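Local coordinates for viral macrophage inflammatory protein 2 (PDB 2FHT), which binds a wide range of chemokine receptors, CXCR4 among them, and thereby blocks infection by several HIV-1 strains, at residues 19-22 against 23-26; 60-63 against 64-68. One frame throughout, in Å; residues are numbered along the deposited sequence.

In the fold
Both interactions are local, and they follow one another along the chain without nesting or crossing. Interaction 1 comes first. Residues 19-26 end the loop that follows the adjacent cysteines Cys11 and Cys12, and the contact closes the 3-10 turn before strand 25-30. The chain then runs through strands 39-44 and 49-53 to helix 57-65. Interaction 2 lies within the end of that helix and its exit through residues 66-68, and closes no longer loop. The two meet in space, with centres about 10 Å apart. Leu20 packs on Leu62, and Leu25 on Leu62 and Leu66. This ties the turn and the first strand to the C-terminal helix of the chemokine fold.

Interaction 1. Residues 19-22 against 23-26; sequences PLPQ and VLLS
The 3-10 turn that leads into the first strand of the chemokine sheet is closed by Pro21 and Gln22 with Leu24 and Leu25. Leu24 N donates to Pro21 O at 2.9 Å, with a fairly straight N-H...O angle of 162°. One residue on, Leu25 N donates to Gln22 O, also at 2.9 Å, but this bond is more bent, at 144°. The two i to i+3 bonds in succession define the tight turn.

Two side-chain contacts accompany the bonds. The ring of Pro21 lies alongside Leu24, pointing the same way, with Pro21 CG 4.0 Å from Leu24 CB. On the buried flank, Leu25 has CD1 nearly eclipsing its CA (chi2 -6°), and this turns the CD2 branch back to the loop. There Leu25 CD2 lies 3.7 Å from Leu20 CB and 3.5 Å from Pro21 O.

Leu20 also packs on Trp58 of helix 57-65 and Phe42 of strand 39-44. Leu25 touches Leu62 of the helix and Thr44 of the middle strand. Backbone bonds of Leu24 with Lys45 and of Ser26 with Leu43 join the end of the turn to strand 39-44 and the residue after it.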
loop_
_atom_site.group_PDB
_atom_site.type_symbol
_atom_site.label_atom_id
_atom_site.label_comp_id
_atom_site.label_asym_id
_atom_site.label_seq_id
_atom_site.Cartn_x
_atom_site.Cartn_y
_atom_site.Cartn_z
ATOM N N PRO A 19 -7.537 -1.599 10.568
ATOM C CA PRO A 19 -6.082 -1.712 10.667
ATOM C C PRO A 19 -5.563 -3.137 10.404
ATOM O O PRO A 19 -6.197 -4.139 10.775
ATOM C CB PRO A 19 -5.824 -1.267 12.100
ATOM C CG PRO A 19 -6.821 -0.185 12.273
ATOM C CD PRO A 19 -8.068 -0.784 11.676
ATOM N N LEU A 20 -4.450 -3.228 9.686
ATOM C CA LEU A 20 -3.850 -4.516 9.359
ATOM C C LEU A 20 -2.794 -4.871 10.377
ATOM O O LEU A 20 -1.977 -4.048 10.767
ATOM C CB LEU A 20 -3.196 -4.477 7.981
ATOM C CG LEU A 20 -4.069 -4.330 6.738
ATOM C CD1 LEU A 20 -3.219 -3.760 5.596
ATOM C CD2 LEU A 20 -4.698 -5.682 6.365
ATOM N N PRO A 21 -2.793 -6.123 10.818
ATOM C CA PRO A 21 -1.794 -6.535 11.798
ATOM C C PRO A 21 -0.459 -6.801 11.085
ATOM O O PRO A 21 -0.382 -7.591 10.141
ATOM C CB PRO A 21 -2.418 -7.795 12.396
ATOM C CG PRO A 21 -3.140 -8.404 11.210
ATOM C CD PRO A 21 -3.774 -7.192 10.552
ATOM N N GLN A 22 0.582 -6.127 11.551
ATOM C CA GLN A 22 1.902 -6.249 10.971
ATOM C C GLN A 22 2.362 -7.647 10.661
ATOM O O GLN A 22 2.995 -7.873 9.636
ATOM C CB GLN A 22 2.947 -5.596 11.868
ATOM C CG GLN A 22 4.364 -5.779 11.333
ATOM C CD GLN A 22 5.390 -5.013 12.112
ATOM O OE1 GLN A 22 5.363 -4.995 13.336
ATOM N NE2 GLN A 22 6.311 -4.373 11.404
ATOM N N VAL A 23 2.100 -8.569 11.583
ATOM C CA VAL A 23 2.524 -9.968 11.447
ATOM C C VAL A 23 1.942 -10.677 10.227
ATOM O O VAL A 23 2.369 -11.775 9.882
ATOM C CB VAL A 23 2.271 -10.760 12.784
ATOM C CG1 VAL A 23 2.526 -12.259 12.613
ATOM C CG2 VAL A 23 3.179 -10.211 13.890
ATOM N N LEU A 24 0.973 -10.047 9.573
ATOM C CA LEU A 24 0.371 -10.615 8.368
ATOM C C LEU A 24 1.094 -10.085 7.107
ATOM O O LEU A 24 1.093 -10.736 6.052
ATOM C CB LEU A 24 -1.111 -10.222 8.314
ATOM C CG LEU A 24 -2.080 -10.863 7.304
ATOM C CD1 LEU A 24 -2.215 -12.365 7.575
ATOM C CD2 LEU A 24 -3.461 -10.176 7.401
ATOM N N LEU A 25 1.758 -8.931 7.266
ATOM C CA LEU A 25 2.446 -8.193 6.196
ATOM C C LEU A 25 3.946 -8.351 6.019
ATOM O O LEU A 25 4.702 -8.406 6.987
ATOM C CB LEU A 25 2.178 -6.708 6.374
ATOM C CG LEU A 25 0.784 -6.088 6.248
ATOM C CD1 LEU A 25 -0.262 -7.074 5.800
ATOM C CD2 LEU A 25 0.392 -5.413 7.532
ATOM N N SER A 26 4.383 -8.271 4.768
ATOM C CA SER A 26 5.793 -8.386 4.462
ATOM C C SER A 26 6.474 -7.050 4.087
ATOM O O SER A 26 7.563 -6.753 4.578
ATOM C CB SER A 26 6.020 -9.453 3.386
ATOM O OG SER A 26 5.831 -8.938 2.084
#

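Interaction 2. Residues 60-63 against 64-68; sequences KKLM and QQLPV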
loop_
_atom_site.group_PDB
_atom_site.type_symbol
_atom_site.label_atom_id
_atom_site.label_comp_id
_atom_site.label_asym_id
_atom_site.label_seq_id
_atom_site.Cartn_x
_atom_site.Cartn_y
_atom_site.Cartn_z
ATOM N N LYS A 60 0.707 4.787 8.589
ATOM C CA LYS A 60 1.990 5.483 8.637
ATOM C C LYS A 60 2.925 4.745 9.580
ATOM O O LYS A 60 4.137 4.747 9.401
ATOM C CB LYS A 60 1.778 6.937 9.055
ATOM C CG LYS A 60 0.880 7.668 8.072
ATOM C CD LYS A 60 1.024 9.168 8.133
ATOM C CE LYS A 60 0.123 9.755 9.169
ATOM N NZ LYS A 60 0.157 11.224 9.057
ATOM N N LYS A 61 2.315 4.044 10.529
ATOM C CA LYS A 61 2.997 3.228 11.522
ATOM C C LYS A 61 3.545 2.009 10.798
ATOM O O LYS A 61 4.698 1.617 10.977
ATOM C CB LYS A 61 1.981 2.763 12.573
ATOM C CG LYS A 61 2.389 2.986 14.010
ATOM C CD LYS A 61 1.216 2.668 14.918
ATOM C CE LYS A 61 0.007 3.544 14.597
ATOM N NZ LYS A 61 -1.208 3.162 15.376
ATOM N N LEU A 62 2.700 1.373 10.003
ATOM C CA LEU A 62 3.152 0.209 9.254
ATOM C C LEU A 62 4.230 0.621 8.253
ATOM O O LEU A 62 5.125 -0.155 7.949
ATOM C CB LEU A 62 1.978 -0.447 8.516
ATOM C CG LEU A 62 1.021 -1.296 9.370
ATOM C CD1 LEU A 62 -0.204 -1.693 8.566
ATOM C CD2 LEU A 62 1.771 -2.525 9.891
ATOM N N MET A 63 4.096 1.820 7.695
ATOM C CA MET A 63 5.061 2.323 6.737
ATOM C C MET A 63 6.420 2.467 7.415
ATOM O O MET A 63 7.456 2.230 6.789
ATOM C CB MET A 63 4.585 3.651 6.156
ATOM C CG MET A 63 3.428 3.503 5.189
ATOM S SD MET A 63 2.588 5.071 4.843
ATOM C CE MET A 63 3.765 5.935 3.860
ATOM N N GLN A 64 6.401 2.828 8.699
ATOM C CA GLN A 64 7.619 2.976 9.492
ATOM C C GLN A 64 8.222 1.608 9.733
ATOM O O GLN A 64 9.387 1.373 9.437
ATOM C CB GLN A 64 7.320 3.545 10.874
ATOM C CG GLN A 64 7.063 5.019 10.985
ATOM C CD GLN A 64 7.046 5.471 12.447
ATOM O OE1 GLN A 64 7.255 6.639 12.742
ATOM N NE2 GLN A 64 6.861 4.529 13.368
ATOM N N GLN A 65 7.442 0.713 10.333
ATOM C CA GLN A 65 7.956 -0.619 10.648
ATOM C C GLN A 65 8.248 -1.599 9.530
ATOM O O GLN A 65 9.072 -2.495 9.703
ATOM C CB GLN A 65 7.108 -1.287 11.723
ATOM C CG GLN A 65 5.637 -1.099 11.581
ATOM C CD GLN A 65 4.895 -1.538 12.834
ATOM O OE1 GLN A 65 4.196 -2.550 12.829
ATOM N NE2 GLN A 65 5.062 -0.776 13.919
ATOM N N LEU A 66 7.565 -1.460 8.392
ATOM C CA LEU A 66 7.788 -2.372 7.284
ATOM C C LEU A 66 8.744 -1.776 6.263
ATOM O O LEU A 66 8.865 -0.555 6.166
ATOM C CB LEU A 66 6.462 -2.685 6.579
ATOM C CG LEU A 66 5.386 -3.503 7.301
ATOM C CD1 LEU A 66 4.140 -3.497 6.446
ATOM C CD2 LEU A 66 5.845 -4.930 7.557
ATOM N N PRO A 67 9.462 -2.634 5.506
ATOM C CA PRO A 67 10.391 -2.127 4.483
ATOM C C PRO A 67 9.616 -1.879 3.171
ATOM O O PRO A 67 8.570 -2.498 2.936
ATOM C CB PRO A 67 11.367 -3.288 4.313
ATOM C CG PRO A 67 10.473 -4.458 4.468
ATOM C CD PRO A 67 9.618 -4.092 5.663
ATOM N N VAL A 68 10.077 -0.919 2.375
ATOM C CA VAL A 68 9.449 -0.645 1.086
ATOM C C VAL A 68 10.000 -1.695 0.127
ATOM O O VAL A 68 11.183 -2.034 0.173
ATOM C CB VAL A 68 9.790 0.761 0.528
ATOM C CG1 VAL A 68 9.465 0.830 -0.951
ATOM C CG2 VAL A 68 8.982 1.801 1.234
#
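Leu62 and Leu66 meet across the last turn of the helix. Leu66 N donates to Leu62 O at 2.8 Å. The same oxygen also packs against the root of the side chain, with Leu66 CB 3.2 Å from Leu62 O. The apolar touch between the two is looser, with Leu62 CB 4.3 Å from Leu66 CD1. Leu66 is the first residue to leave helical backbone angles.

One residue earlier, Gln65 N bonds to Lys61 O at 3.0 Å and nearly straight, at 174°. Gln64 N has two acceptors. It bonds to Lys60 O at 3.0 Å and, weakly, to Lys61 O. The side chain of Gln64 runs back over this turn. Its CG is anti to the carbonyl carbon (chi1 -78°), which sets Gln64 CG 3.3 Å from Lys60 O.

Further out, Leu62 packs on Leu20 and Phe42, Leu66 on Leu25 and Phe42, and Met63 on Val40 of the middle strand. Past the helix, Pro67 makes a backbone bond with Trp28, whose NE1 also makes weak hydrogen bonds to Met63 O and Leu66 O.

The bonding is thus that of an alpha-helix up to its last turn. The carbonyls of Lys60, Lys61 and Leu62 are met within the helix, while Met63 O, near the C-terminal end, is met from outside it. The apolar leucines hold the helix against the sheet, and the exposed Lys60, Lys61 and Gln64 occupy its outer side.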